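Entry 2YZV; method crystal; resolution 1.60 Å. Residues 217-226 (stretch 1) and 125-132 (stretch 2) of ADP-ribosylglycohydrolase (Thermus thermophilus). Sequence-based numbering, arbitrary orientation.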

ATOM      1  N   GLY A 217       7.992  13.066  -2.269  1.00 16.94           N
ATOM      2  CA  GLY A 217       7.440  11.745  -2.012  1.00 15.42           C
ATOM      3  C   GLY A 217       8.605  10.772  -2.050  1.00 14.36           C
ATOM      4  O   GLY A 217       9.132  10.501  -3.130  1.00 13.70           O
ATOM      5  N   PRO A 218       9.029  10.224  -0.897  1.00 14.74           N
ATOM      6  CA  PRO A 218      10.154   9.283  -0.816  1.00 15.40           C
ATOM      7  C   PRO A 218       9.896   7.870  -1.322  1.00 15.14           C
ATOM      8  O   PRO A 218       8.769   7.377  -1.277  1.00 15.41           O
ATOM      9  CB  PRO A 218      10.499   9.264   0.680  1.00 15.67           C
ATOM     10  CG  PRO A 218       9.718  10.421   1.281  1.00 17.85           C
ATOM     11  CD  PRO A 218       8.481  10.477   0.444  1.00 14.58           C
ATOM     12  N   GLY A 219      10.968   7.231  -1.781  1.00 14.17           N
ATOM     13  CA  GLY A 219      10.894   5.859  -2.253  1.00 14.33           C
ATOM     14  C   GLY A 219      11.352   4.937  -1.131  1.00 13.04           C
ATOM     15  O   GLY A 219      11.073   3.742  -1.137  1.00 15.60           O
ATOM     16  N   TYR A 220      12.054   5.514  -0.159  1.00 11.47           N
ATOM     17  CA  TYR A 220      12.571   4.792   1.005  1.00 11.70           C
ATOM     18  C   TYR A 220      11.369   4.421   1.880  1.00 10.81           C
ATOM     19  O   TYR A 220      10.584   5.287   2.238  1.00 11.84           O
ATOM     20  CB  TYR A 220      13.541   5.721   1.747  1.00 11.44           C
ATOM     21  CG  TYR A 220      14.210   5.168   2.981  1.00 11.77           C
ATOM     22  CD1 TYR A 220      14.907   3.960   2.948  1.00 12.21           C
ATOM     23  CD2 TYR A 220      14.205   5.893   4.172  1.00 12.55           C
ATOM     24  CE1 TYR A 220      15.588   3.490   4.069  1.00 12.48           C
ATOM     25  CE2 TYR A 220      14.882   5.435   5.298  1.00 12.62           C
ATOM     26  CZ  TYR A 220      15.572   4.234   5.239  1.00 13.37           C
ATOM     27  OH  TYR A 220      16.243   3.783   6.349  1.00 14.86           O
ATOM     28  N   ALA A 221      11.233   3.138   2.223  1.00 10.75           N
ATOM     29  CA  ALA A 221      10.088   2.669   3.012  1.00 10.37           C
ATOM     30  C   ALA A 221       9.673   3.527   4.209  1.00 10.33           C
ATOM     31  O   ALA A 221       8.509   3.905   4.321  1.00  8.46           O
ATOM     32  CB  ALA A 221      10.309   1.218   3.460  1.00 12.22           C
ATOM     33  N   PRO A 222      10.603   3.829   5.128  1.00  9.51           N
ATOM     34  CA  PRO A 222      10.201   4.654   6.273  1.00  9.75           C
ATOM     35  C   PRO A 222       9.661   6.015   5.833  1.00 10.73           C
ATOM     36  O   PRO A 222       8.694   6.524   6.405  1.00 10.23           O
ATOM     37  CB  PRO A 222      11.492   4.781   7.078  1.00 10.97           C
ATOM     38  CG  PRO A 222      12.203   3.493   6.777  1.00 10.93           C
ATOM     39  CD  PRO A 222      11.985   3.341   5.289  1.00 10.66           C
ATOM     40  N   GLY A 223      10.294   6.598   4.817  1.00 10.21           N
ATOM     41  CA  GLY A 223       9.865   7.897   4.323  1.00 10.62           C
ATOM     42  C   GLY A 223       8.517   7.845   3.630  1.00  9.54           C
ATOM     43  O   GLY A 223       7.724   8.789   3.720  1.00 10.79           O
ATOM     44  N   THR A 224       8.249   6.748   2.929  1.00  8.62           N
ATOM     45  CA  THR A 224       6.976   6.598   2.234  1.00  7.94           C
ATOM     46  C   THR A 224       5.868   6.483   3.272  1.00  8.29           C
ATOM     47  O   THR A 224       4.812   7.105   3.146  1.00  7.47           O
ATOM     48  CB  THR A 224       6.974   5.341   1.353  1.00  8.58           C
ATOM     49  OG1 THR A 224       8.065   5.417   0.426  1.00  9.98           O
ATOM     50  CG2 THR A 224       5.662   5.223   0.589  1.00  9.61           C
ATOM     51  N   LEU A 225       6.119   5.680   4.299  1.00  9.18           N
ATOM     52  CA  LEU A 225       5.146   5.508   5.366  1.00  8.87           C
ATOM     53  C   LEU A 225       4.885   6.856   6.034  1.00  9.26           C
ATOM     54  O   LEU A 225       3.734   7.229   6.269  1.00  8.35           O
ATOM     55  CB  LEU A 225       5.669   4.504   6.401  1.00  9.02           C
ATOM     56  CG  LEU A 225       4.752   4.228   7.594  1.00  9.88           C
ATOM     57  CD1 LEU A 225       3.411   3.689   7.114  1.00 11.09           C
ATOM     58  CD2 LEU A 225       5.430   3.226   8.522  1.00 10.88           C
ATOM     59  N   ALA A 226       5.953   7.595   6.319  1.00  8.86           N
ATOM     60  CA  ALA A 226       5.822   8.898   6.969  1.00  9.66           C
ATOM     61  C   ALA A 226       5.023   9.894   6.131  1.00  9.42           C
ATOM     62  O   ALA A 226       4.257  10.695   6.670  1.00 10.18           O
ATOM     63  CB  ALA A 226       7.205   9.468   7.276  1.00 10.04           C
TER
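Stretch 2, residues 125-132: GAGNGPLM

Stretch 1 begins as a loop, extended at Gly217, Pro218 and Tyr220 but bent at Gly219, and turns into a helix at Ala221 that runs on beyond Ala226. Tyr220 is the N-cap residue, and the first helical turns are closed by Thr224 N to Tyr220 O at 2.8 Å and Leu225 N to Ala221 O at 3.0 Å. Stretch 2 is likewise a loop in its first half, Gly125 to Asn128, and then coils into a weakly bonded helix, in which Leu131 N donates to Asn128 O at 2.9 Å. The two stretches meet where loop passes into helix. Tyr220 and Gly127 form a single beta bridge, their CA atoms 4.7 Å apart, and Ala221 CA lies 4.1 Å from Asn128 CA. The stretches cross steeply at this bridge, without a shared run of strand, and the close backbone approaches lie on the two flanks of the bridged pair, from Ala221 to Ala126 and from Gly219 to Asn128.

The best-defined backbone link is Ala221 N to Ala126 O, 3.0 Å and nearly straight at 167°. An amide in the first turn of a helix has no carbonyl of the preceding turn to bond to, so stretch 2 supplies the acceptor. Next to it, Gly219 O lies 2.9 Å from Asn128 N and receives a CA-H...O contact from Gly127 CA at 3.4 Å. Gly127 contributes backbone alone to the contact, and Ala221 CB comes within 3.5 Å of Gly127 O.

Asn128 is the polar centre of the contact. Its CA-to-CB bond points toward stretch 1, and with chi1 in the p well its amide reaches the helix, where ND2 donates to Thr224 OG1 at 2.9 Å. That hydroxyl in turn donates to Pro218 O at 2.7 Å. A hydroxyl can accept and donate at once, so Thr224, chi1 m, relays the bond from the asparagine back to the loop before its own helix. Pro218, having no amide hydrogen, still offers its carbonyl as the acceptor.

Beyond this network the contact is apolar. Leu131 points toward stretch 1, and its CD1 comes nearest to the backbone, 3.6 Å from Ala221 O, while lying 4.3 Å from both the small Ala221 CB and Leu225 CB, and 4.2 Å from Thr224 CB. A branched aliphatic side chain can thus pack along the helix surface. Near the start of the pairing, Tyr220 CB points away from stretch 2, but the ring, with chi1 t, comes back near it: CE1 lies 3.8 Å from Ala126 CB and CD1 3.7 Å from Ala126 O.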

ATOM      1  N   GLY A 125      17.460  -3.942  -0.327  1.00 21.61           N
ATOM      2  CA  GLY A 125      16.090  -3.564  -0.623  1.00 18.48           C
ATOM      3  C   GLY A 125      15.381  -2.865   0.521  1.00 15.48           C
ATOM      4  O   GLY A 125      14.724  -3.515   1.336  1.00 13.25           O
ATOM      5  N   ALA A 126      15.508  -1.540   0.582  1.00 14.29           N
ATOM      6  CA  ALA A 126      14.864  -0.756   1.631  1.00 12.28           C
ATOM      7  C   ALA A 126      13.739   0.088   1.046  1.00 12.73           C
ATOM      8  O   ALA A 126      13.186   0.950   1.731  1.00 12.86           O
ATOM      9  CB  ALA A 126      15.881   0.148   2.323  1.00 13.56           C
ATOM     10  N   GLY A 127      13.411  -0.175  -0.216  1.00 11.45           N
ATOM     11  CA  GLY A 127      12.358   0.554  -0.903  1.00 12.93           C
ATOM     12  C   GLY A 127      10.968   0.294  -0.356  1.00 12.67           C
ATOM     13  O   GLY A 127      10.782  -0.551   0.514  1.00 13.07           O
ATOM     14  N   ASN A 128       9.988   1.018  -0.891  1.00 13.72           N
ATOM     15  CA  ASN A 128       8.603   0.919  -0.443  1.00 12.28           C
ATOM     16  C   ASN A 128       7.745  -0.151  -1.108  1.00 11.98           C
ATOM     17  O   ASN A 128       6.545  -0.214  -0.858  1.00 10.86           O
ATOM     18  CB  ASN A 128       7.912   2.267  -0.621  1.00 12.36           C
ATOM     19  CG  ASN A 128       8.028   2.789  -2.038  1.00 13.41           C
ATOM     20  OD1 ASN A 128       8.167   2.015  -2.983  1.00 14.56           O
ATOM     21  ND2 ASN A 128       7.960   4.107  -2.196  1.00 13.07           N
ATOM     22  N   GLY A 129       8.346  -0.988  -1.947  1.00 12.56           N
ATOM     23  CA  GLY A 129       7.576  -2.021  -2.622  1.00 12.21           C
ATOM     24  C   GLY A 129       6.674  -2.870  -1.734  1.00 11.61           C
ATOM     25  O   GLY A 129       5.530  -3.142  -2.096  1.00 11.68           O
ATOM     26  N   PRO A 130       7.153  -3.311  -0.560  1.00 11.66           N
ATOM     27  CA  PRO A 130       6.303  -4.133   0.306  1.00 11.07           C
ATOM     28  C   PRO A 130       5.072  -3.405   0.825  1.00 11.55           C
ATOM     29  O   PRO A 130       4.069  -4.032   1.162  1.00 10.93           O
ATOM     30  CB  PRO A 130       7.241  -4.524   1.451  1.00 10.74           C
ATOM     31  CG  PRO A 130       8.602  -4.447   0.832  1.00 13.89           C
ATOM     32  CD  PRO A 130       8.506  -3.188   0.007  1.00 12.73           C
ATOM     33  N   LEU A 131       5.161  -2.081   0.906  1.00  9.27           N
ATOM     34  CA  LEU A 131       4.058  -1.277   1.419  1.00 10.10           C
ATOM     35  C   LEU A 131       2.952  -1.051   0.404  1.00 11.80           C
ATOM     36  O   LEU A 131       1.779  -0.997   0.758  1.00  9.89           O
ATOM     37  CB  LEU A 131       4.560   0.098   1.862  1.00  9.89           C
ATOM     38  CG  LEU A 131       5.751   0.181   2.810  1.00 10.40           C
ATOM     39  CD1 LEU A 131       6.008   1.639   3.147  1.00 11.09           C
ATOM     40  CD2 LEU A 131       5.468  -0.616   4.071  1.00 11.85           C
ATOM     41  N   MET A 132       3.340  -0.908  -0.856  1.00 14.58           N
ATOM     42  CA  MET A 132       2.389  -0.616  -1.924  1.00 16.56           C
ATOM     43  C   MET A 132       1.388  -1.713  -2.244  1.00 16.46           C
ATOM     44  O   MET A 132       0.353  -1.445  -2.856  1.00 18.41           O
ATOM     45  CB  MET A 132       3.151  -0.266  -3.203  1.00 17.87           C
ATOM     46  CG  MET A 132       3.948  -1.425  -3.763  1.00 19.74           C
ATOM     47  SD  MET A 132       4.869  -1.018  -5.258  1.00 19.60           S
ATOM     48  CE  MET A 132       5.030  -2.647  -6.001  1.00 20.77           C
TER